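Local atomic coordinates of glycoside hydrolase family 81 (PDB entry 6FOP), a protein that probably hydrolyses beta-1,3-glucans such as laminarin, as a family 81 glycoside hydrolase of Clostridium thermocellum. Residues Y594-Y599 with A623-A628; I617-Y622 with K631-E636. All blocks are in the same frame, centred on the assembly; numbering follows the deposited sequence.

Interaction 1 (Y594-Y599 with A623-A628)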
loop_
_atom_site.group_PDB
_atom_site.type_symbol
_atom_site.label_atom_id
_atom_site.label_comp_id
_atom_site.label_asym_id
_atom_site.label_seq_id
_atom_site.Cartn_x
_atom_site.Cartn_y
_atom_site.Cartn_z
ATOM N N TYR A 594 -3.511 -13.953 -18.189
ATOM C CA TYR A 594 -2.797 -14.093 -16.923
ATOM C C TYR A 594 -3.630 -14.900 -15.924
ATOM O O TYR A 594 -3.079 -15.713 -15.181
ATOM C CB TYR A 594 -2.374 -12.739 -16.307
ATOM C CG TYR A 594 -1.619 -12.950 -15.006
ATOM C CD1 TYR A 594 -0.292 -13.394 -15.012
ATOM C CD2 TYR A 594 -2.248 -12.784 -13.769
ATOM C CE1 TYR A 594 0.378 -13.662 -13.820
ATOM C CE2 TYR A 594 -1.586 -13.051 -12.573
ATOM C CZ TYR A 594 -0.252 -13.463 -12.609
ATOM O OH TYR A 594 0.402 -13.732 -11.433
ATOM N N ILE A 595 -4.952 -14.684 -15.888
ATOM C CA ILE A 595 -5.806 -15.516 -15.008
ATOM C C ILE A 595 -5.532 -17.018 -15.296
ATOM O O ILE A 595 -5.290 -17.817 -14.393
ATOM C CB ILE A 595 -7.328 -15.253 -15.263
ATOM C CG1 ILE A 595 -7.782 -13.815 -14.954
ATOM C CG2 ILE A 595 -8.181 -16.276 -14.529
ATOM C CD1 ILE A 595 -7.788 -13.482 -13.502
ATOM N N LYS A 596 -5.545 -17.375 -16.576
ATOM C CA LYS A 596 -5.281 -18.753 -17.005
ATOM C C LYS A 596 -3.892 -19.231 -16.573
ATOM O O LYS A 596 -3.765 -20.285 -15.970
ATOM C CB LYS A 596 -5.479 -18.882 -18.518
ATOM C CG LYS A 596 -5.304 -20.302 -19.052
ATOM C CD LYS A 596 -6.230 -21.284 -18.351
ATOM C CE LYS A 596 -6.535 -22.550 -19.149
ATOM N NZ LYS A 596 -7.058 -23.666 -18.300
ATOM N N GLN A 597 -2.859 -18.419 -16.828
ATOM C CA GLN A 597 -1.488 -18.773 -16.455
ATOM C C GLN A 597 -1.323 -18.925 -14.947
ATOM O O GLN A 597 -0.603 -19.813 -14.467
ATOM C CB GLN A 597 -0.506 -17.718 -16.957
ATOM C CG GLN A 597 -0.309 -17.649 -18.456
ATOM C CD GLN A 597 0.577 -16.472 -18.861
ATOM O OE1 GLN A 597 0.480 -15.376 -18.316
ATOM N NE2 GLN A 597 1.455 -16.705 -19.814
ATOM N N ASN A 598 -1.903 -17.977 -14.198
ATOM C CA ASN A 598 -1.800 -17.982 -12.734
ATOM C C ASN A 598 -2.477 -19.230 -12.161
ATOM O O ASN A 598 -1.902 -19.960 -11.333
ATOM C CB ASN A 598 -2.355 -16.657 -12.181
ATOM C CG ASN A 598 -2.370 -16.603 -10.678
ATOM O OD1 ASN A 598 -3.055 -17.384 -10.011
ATOM N ND2 ASN A 598 -1.648 -15.625 -10.112
ATOM N N TYR A 599 -3.709 -19.482 -12.599
ATOM C CA TYR A 599 -4.448 -20.667 -12.175
ATOM C C TYR A 599 -3.744 -21.965 -12.541
ATOM O O TYR A 599 -3.642 -22.866 -11.691
ATOM C CB TYR A 599 -5.862 -20.597 -12.745
ATOM C CG TYR A 599 -6.772 -21.752 -12.410
ATOM C CD1 TYR A 599 -7.577 -21.729 -11.266
ATOM C CD2 TYR A 599 -6.901 -22.833 -13.272
ATOM C CE1 TYR A 599 -8.437 -22.786 -10.992
ATOM C CE2 TYR A 599 -7.785 -23.858 -13.016
ATOM C CZ TYR A 599 -8.513 -23.854 -11.841
ATOM O OH TYR A 599 -9.401 -24.888 -11.590
ATOM N N ALA A 623 -13.275 -17.630 -13.138
ATOM C CA ALA A 623 -14.401 -17.057 -13.868
ATOM C C ALA A 623 -14.065 -15.742 -14.589
ATOM O O ALA A 623 -14.820 -15.337 -15.465
ATOM C CB ALA A 623 -15.578 -16.838 -12.934
ATOM N N LEU A 624 -12.920 -15.114 -14.259
ATOM C CA LEU A 624 -12.432 -13.958 -15.005
ATOM C C LEU A 624 -11.688 -14.342 -16.292
ATOM O O LEU A 624 -11.255 -13.458 -17.055
ATOM C CB LEU A 624 -11.581 -13.066 -14.117
ATOM C CG LEU A 624 -12.325 -12.462 -12.931
ATOM C CD1 LEU A 624 -11.361 -11.928 -11.876
ATOM C CD2 LEU A 624 -13.288 -11.370 -13.392
ATOM N N TYR A 625 -11.618 -15.652 -16.564
ATOM C CA TYR A 625 -11.171 -16.180 -17.864
ATOM C C TYR A 625 -12.281 -17.019 -18.541
ATOM O O TYR A 625 -12.588 -16.817 -19.702
ATOM C CB TYR A 625 -9.923 -17.037 -17.641
ATOM C CG TYR A 625 -9.457 -17.834 -18.823
ATOM C CD1 TYR A 625 -8.853 -17.212 -19.907
ATOM C CD2 TYR A 625 -9.626 -19.225 -18.871
ATOM C CE1 TYR A 625 -8.408 -17.942 -20.997
ATOM C CE2 TYR A 625 -9.175 -19.964 -19.950
ATOM C CZ TYR A 625 -8.581 -19.322 -21.013
ATOM O OH TYR A 625 -8.158 -20.069 -22.088
ATOM N N ASP A 626 -12.847 -17.967 -17.800
ATOM C CA ASP A 626 -13.844 -18.900 -18.363
ATOM C C ASP A 626 -14.942 -19.148 -17.327
ATOM O O ASP A 626 -14.880 -20.114 -16.563
ATOM C CB ASP A 626 -13.183 -20.199 -18.811
ATOM C CG ASP A 626 -14.132 -21.115 -19.556
ATOM O OD1 ASP A 626 -15.372 -20.861 -19.564
ATOM O OD2 ASP A 626 -13.616 -22.118 -20.105
ATOM N N PRO A 627 -15.935 -18.245 -17.284
ATOM C CA PRO A 627 -17.002 -18.420 -16.296
ATOM C C PRO A 627 -17.849 -19.683 -16.475
ATOM O O PRO A 627 -18.338 -20.227 -15.491
ATOM C CB PRO A 627 -17.847 -17.157 -16.422
ATOM C CG PRO A 627 -17.304 -16.371 -17.552
ATOM C CD PRO A 627 -16.044 -16.982 -18.035
ATOM N N ALA A 628 -18.024 -20.136 -17.714
ATOM C CA ALA A 628 -18.790 -21.365 -17.931
ATOM C C ALA A 628 -18.091 -22.576 -17.304
ATOM O O ALA A 628 -18.721 -23.401 -16.639
ATOM C CB ALA A 628 -19.037 -21.594 -19.408
#

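Interaction 2 (I617-Y622 with K631-E636). With MG (magnesium ion), chain Z.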
loop_
_atom_site.group_PDB
_atom_site.type_symbol
_atom_site.label_atom_id
_atom_site.label_comp_id
_atom_site.label_asym_id
_atom_site.label_seq_id
_atom_site.Cartn_x
_atom_site.Cartn_y
_atom_site.Cartn_z
ATOM N N ILE A 617 -12.793 -19.562 -3.877
ATOM C CA ILE A 617 -11.952 -18.409 -4.221
ATOM C C ILE A 617 -11.354 -18.639 -5.612
ATOM O O ILE A 617 -11.344 -17.725 -6.450
ATOM C CB ILE A 617 -10.839 -18.232 -3.195
ATOM C CG1 ILE A 617 -11.369 -18.034 -1.779
ATOM C CG2 ILE A 617 -9.919 -17.089 -3.575
ATOM C CD1 ILE A 617 -12.309 -16.903 -1.597
ATOM N N GLN A 618 -10.839 -19.857 -5.861
ATOM C CA GLN A 618 -10.170 -20.121 -7.143
ATOM C C GLN A 618 -11.125 -20.117 -8.313
ATOM O O GLN A 618 -10.773 -19.675 -9.412
ATOM C CB GLN A 618 -9.403 -21.435 -7.108
ATOM C CG GLN A 618 -8.212 -21.412 -6.174
ATOM C CD GLN A 618 -7.132 -20.471 -6.630
ATOM O OE1 GLN A 618 -7.112 -20.058 -7.782
ATOM N NE2 GLN A 618 -6.189 -20.178 -5.733
ATOM N N TYR A 619 -12.348 -20.625 -8.103
ATOM C CA TYR A 619 -13.295 -20.609 -9.225
ATOM C C TYR A 619 -13.877 -19.217 -9.484
ATOM O O TYR A 619 -14.157 -18.883 -10.647
ATOM C CB TYR A 619 -14.399 -21.645 -9.038
ATOM C CG TYR A 619 -13.934 -23.086 -8.950
ATOM C CD1 TYR A 619 -12.749 -23.510 -9.542
ATOM C CD2 TYR A 619 -14.699 -24.024 -8.285
ATOM C CE1 TYR A 619 -12.340 -24.833 -9.494
ATOM C CE2 TYR A 619 -14.290 -25.349 -8.214
ATOM C CZ TYR A 619 -13.102 -25.746 -8.784
ATOM O OH TYR A 619 -12.706 -27.061 -8.733
ATOM N N MET A 620 -14.006 -18.376 -8.447
ATOM C CA MET A 620 -14.342 -16.966 -8.679
ATOM C C MET A 620 -13.267 -16.267 -9.503
ATOM O O MET A 620 -13.573 -15.485 -10.419
ATOM C CB MET A 620 -14.545 -16.236 -7.372
ATOM C CG MET A 620 -15.832 -16.629 -6.666
ATOM S SD MET A 620 -16.096 -15.535 -5.248
ATOM C CE MET A 620 -14.906 -16.147 -4.073
ATOM N N TYR A 621 -11.995 -16.598 -9.219
ATOM C CA TYR A 621 -10.870 -16.046 -9.967
ATOM C C TYR A 621 -10.864 -16.552 -11.416
ATOM O O TYR A 621 -10.779 -15.765 -12.370
ATOM C CB TYR A 621 -9.584 -16.455 -9.270
ATOM C CG TYR A 621 -8.334 -15.945 -9.916
ATOM C CD1 TYR A 621 -7.981 -14.592 -9.805
ATOM C CD2 TYR A 621 -7.455 -16.805 -10.572
ATOM C CE1 TYR A 621 -6.827 -14.111 -10.395
ATOM C CE2 TYR A 621 -6.285 -16.323 -11.141
ATOM C CZ TYR A 621 -5.976 -14.975 -11.055
ATOM O OH TYR A 621 -4.784 -14.513 -11.615
ATOM N N TYR A 622 -11.052 -17.876 -11.572
ATOM C CA TYR A 622 -11.000 -18.506 -12.892
ATOM C C TYR A 622 -12.153 -18.019 -13.771
ATOM O O TYR A 622 -12.020 -17.989 -15.006
ATOM C CB TYR A 622 -11.015 -20.036 -12.807
ATOM C CG TYR A 622 -10.616 -20.707 -14.090
ATOM C CD1 TYR A 622 -9.304 -20.658 -14.550
ATOM C CD2 TYR A 622 -11.536 -21.442 -14.822
ATOM C CE1 TYR A 622 -8.937 -21.255 -15.738
ATOM C CE2 TYR A 622 -11.170 -22.049 -16.020
ATOM C CZ TYR A 622 -9.862 -21.988 -16.451
ATOM O OH TYR A 622 -9.489 -22.600 -17.628
ATOM N N LYS A 631 -18.373 -22.213 -13.435
ATOM C CA LYS A 631 -19.690 -22.654 -13.002
ATOM C C LYS A 631 -19.817 -24.186 -12.982
ATOM O O LYS A 631 -20.381 -24.756 -12.059
ATOM C CB LYS A 631 -20.748 -22.074 -13.930
ATOM C CG LYS A 631 -22.171 -22.382 -13.485
ATOM C CD LYS A 631 -23.209 -21.798 -14.431
ATOM C CE LYS A 631 -24.623 -22.231 -14.052
ATOM N NZ LYS A 631 -25.622 -21.650 -14.979
ATOM N N ASN A 632 -19.266 -24.829 -13.993
ATOM C CA ASN A 632 -19.313 -26.275 -14.074
ATOM C C ASN A 632 -18.551 -26.946 -12.916
ATOM O O ASN A 632 -19.026 -27.931 -12.355
ATOM C CB ASN A 632 -18.796 -26.742 -15.428
ATOM C CG ASN A 632 -19.426 -28.046 -15.876
ATOM O OD1 ASN A 632 -20.642 -28.225 -15.812
ATOM N ND2 ASN A 632 -18.607 -28.966 -16.329
ATOM N N MET A 633 -17.380 -26.390 -12.574
ATOM C CA MET A 633 -16.554 -26.932 -11.492
ATOM C C MET A 633 -17.119 -26.613 -10.117
ATOM O O MET A 633 -16.910 -27.362 -9.163
ATOM C CB MET A 633 -15.111 -26.448 -11.590
ATOM C CG MET A 633 -14.404 -26.914 -12.847
ATOM S SD MET A 633 -12.663 -26.490 -12.904
ATOM C CE MET A 633 -12.715 -24.715 -13.125
ATOM N N TRP A 634 -17.796 -25.475 -9.992
ATOM C CA TRP A 634 -18.380 -25.142 -8.726
ATOM C C TRP A 634 -19.444 -26.183 -8.352
ATOM O O TRP A 634 -20.156 -26.716 -9.202
ATOM C CB TRP A 634 -19.004 -23.739 -8.781
ATOM C CG TRP A 634 -19.524 -23.291 -7.435
ATOM C CD1 TRP A 634 -18.827 -22.662 -6.472
ATOM C CD2 TRP A 634 -20.840 -23.490 -6.902
ATOM N NE1 TRP A 634 -19.611 -22.436 -5.358
ATOM C CE2 TRP A 634 -20.845 -22.976 -5.587
ATOM C CE3 TRP A 634 -21.987 -24.130 -7.370
ATOM C CZ2 TRP A 634 -21.985 -22.980 -4.786
ATOM C CZ3 TRP A 634 -23.121 -24.132 -6.556
ATOM C CH2 TRP A 634 -23.099 -23.597 -5.284
ATOM N N ASN A 635 -19.570 -26.440 -7.053
ATOM C CA ASN A 635 -20.703 -27.207 -6.553
ATOM C C ASN A 635 -20.933 -26.930 -5.083
ATOM O O ASN A 635 -20.117 -26.260 -4.423
ATOM C CB ASN A 635 -20.456 -28.699 -6.767
ATOM C CG ASN A 635 -19.224 -29.175 -6.027
ATOM O OD1 ASN A 635 -19.234 -29.254 -4.804
ATOM N ND2 ASN A 635 -18.183 -29.529 -6.763
ATOM N N GLU A 636 -22.072 -27.383 -4.582
ATOM C CA GLU A 636 -22.457 -27.162 -3.198
ATOM C C GLU A 636 -21.688 -27.921 -2.169
ATOM O O GLU A 636 -21.911 -27.666 -0.979
ATOM C CB GLU A 636 -23.901 -27.619 -2.993
ATOM C CG GLU A 636 -24.847 -26.670 -3.619
ATOM C CD GLU A 636 -26.287 -26.864 -3.154
ATOM O OE1 GLU A 636 -26.563 -27.067 -1.929
ATOM O OE2 GLU A 636 -27.140 -26.660 -4.025
HETATM MG MG MG Z . -21.531 -26.649 -11.050
HETATM O O HOH W 1 -14.819 -28.610 -7.970
HETATM O O HOH W 2 -23.501 -25.410 -10.566
#

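Interaction 1 (Y594-Y599 with A623-A628)
K596 and Y625 form the aromatic part of this contact, in which an aliphatic chain runs over one face of a ring. K596 CB sits almost exactly above the middle of the Y625 ring, 3.8 Å from its centroid and 5° off the ring normal, a clear CH-pi contact. With CG anti to the backbone N (chi1 -177°) and a bend at chi2, the lysine chain then travels outward across that face, and its CD reaches the Y625 CE2 rim at 3.6 Å.

The remaining contact is aliphatic. I595 offers two branches: CG2 lies 3.6 Å from Y625 CB, at the root of the tyrosine, while CD1 meets L624 CB at 3.9 Å. I595 and Y625 also bring the two backbones closest, their CA atoms 6.1 Å apart.

No hydrogen bond crosses between 594-599 and 623-628; several polar side chains find partners beyond the contact. K596 NZ, carried past the ring, makes a salt bridge with E600 one helical turn on and a hydrogen bond with Y622 OH. D626 is the N-cap of helix 627-633, its OD1 accepting from A629 N. On helix 592-606, N598 ND2 donates to Y594 OH at 3.1 Å and 164°, with the hydroxyl in the amide plane; this bond helps fix the amide, whose OD1 pairs with H574 ND1. N598 is thereby a second-shell residue of the nickel site formed by H562, H574, E601 and E605, the two glutamates coming from the same helix.

The arrangement, a helix packed against the short linker between two later helices, fits the six-hairpin, (alpha/alpha)6 architecture of the family 81 C-terminal domain.

Interaction 2 (I617-Y622 with K631-E636)
Y619 and W634 bring the backbones nearest, 6.8 Å between CA atoms, where helix 615-622 passes the end of helix 627-633 and W634 is the first residue to leave helical geometry. The Y619 ring lies against M633 and the start of W634. M633 CB stands over one of its faces, displaced toward the rim, 3.7 Å from the centroid and 21° off the normal, in a CH-pi contact. Farther along the methionine, SD lies obliquely at 4.6 Å from the same centroid, a Met-aromatic contact. A bend at chi3 (-70°) turns the methyl back along the ring, so that M633 CE reaches Y619 CE1 at 3.7 Å and also Y622 CD2 at 3.9 Å, between the two tyrosines.

The short linker 623-626 joins these two consecutive helices within the helical domain of the six-hairpin glycosidase clan. Polar contact between the segments goes through water 1, which donates to M633 O, near the helix end, and hydrogen-bonds Y619 OH, each at 2.7 Å.

The same helix end binds metal. K631 O and W634 O, three residues apart, both coordinate a magnesium ion, the W634 O distance being 2.3 Å, and water 2 is a third ligand. The indole of W634 stacks on Y650 of helix 646-659, while Y599 of helix 592-606 touches the side chains of both Y619 and M633.

How the interactions relate
The two contacts have centres 10 Å apart and flank helix 627-633: interaction 1 is made by the linker that leads into it, interaction 2 by its C-terminal end. Their segments alternate along the chain, which knits helices 592-606, 615-622 and 627-633 together. The lysine of interaction 1 and Y622 of interaction 2 probably link the two, beside packing of Y599 on Y622 and of I595 on Y621. Interaction 1 is partly buried, with a lysine chain over a tyrosine at its margin; interaction 2 is buried and dominated by methionine against tyrosine. Direct cross-segment hydrogen bonds are absent from both, but interaction 2 adds a water bridge, and its segment 631-636 also holds a magnesium ion by backbone carbonyls.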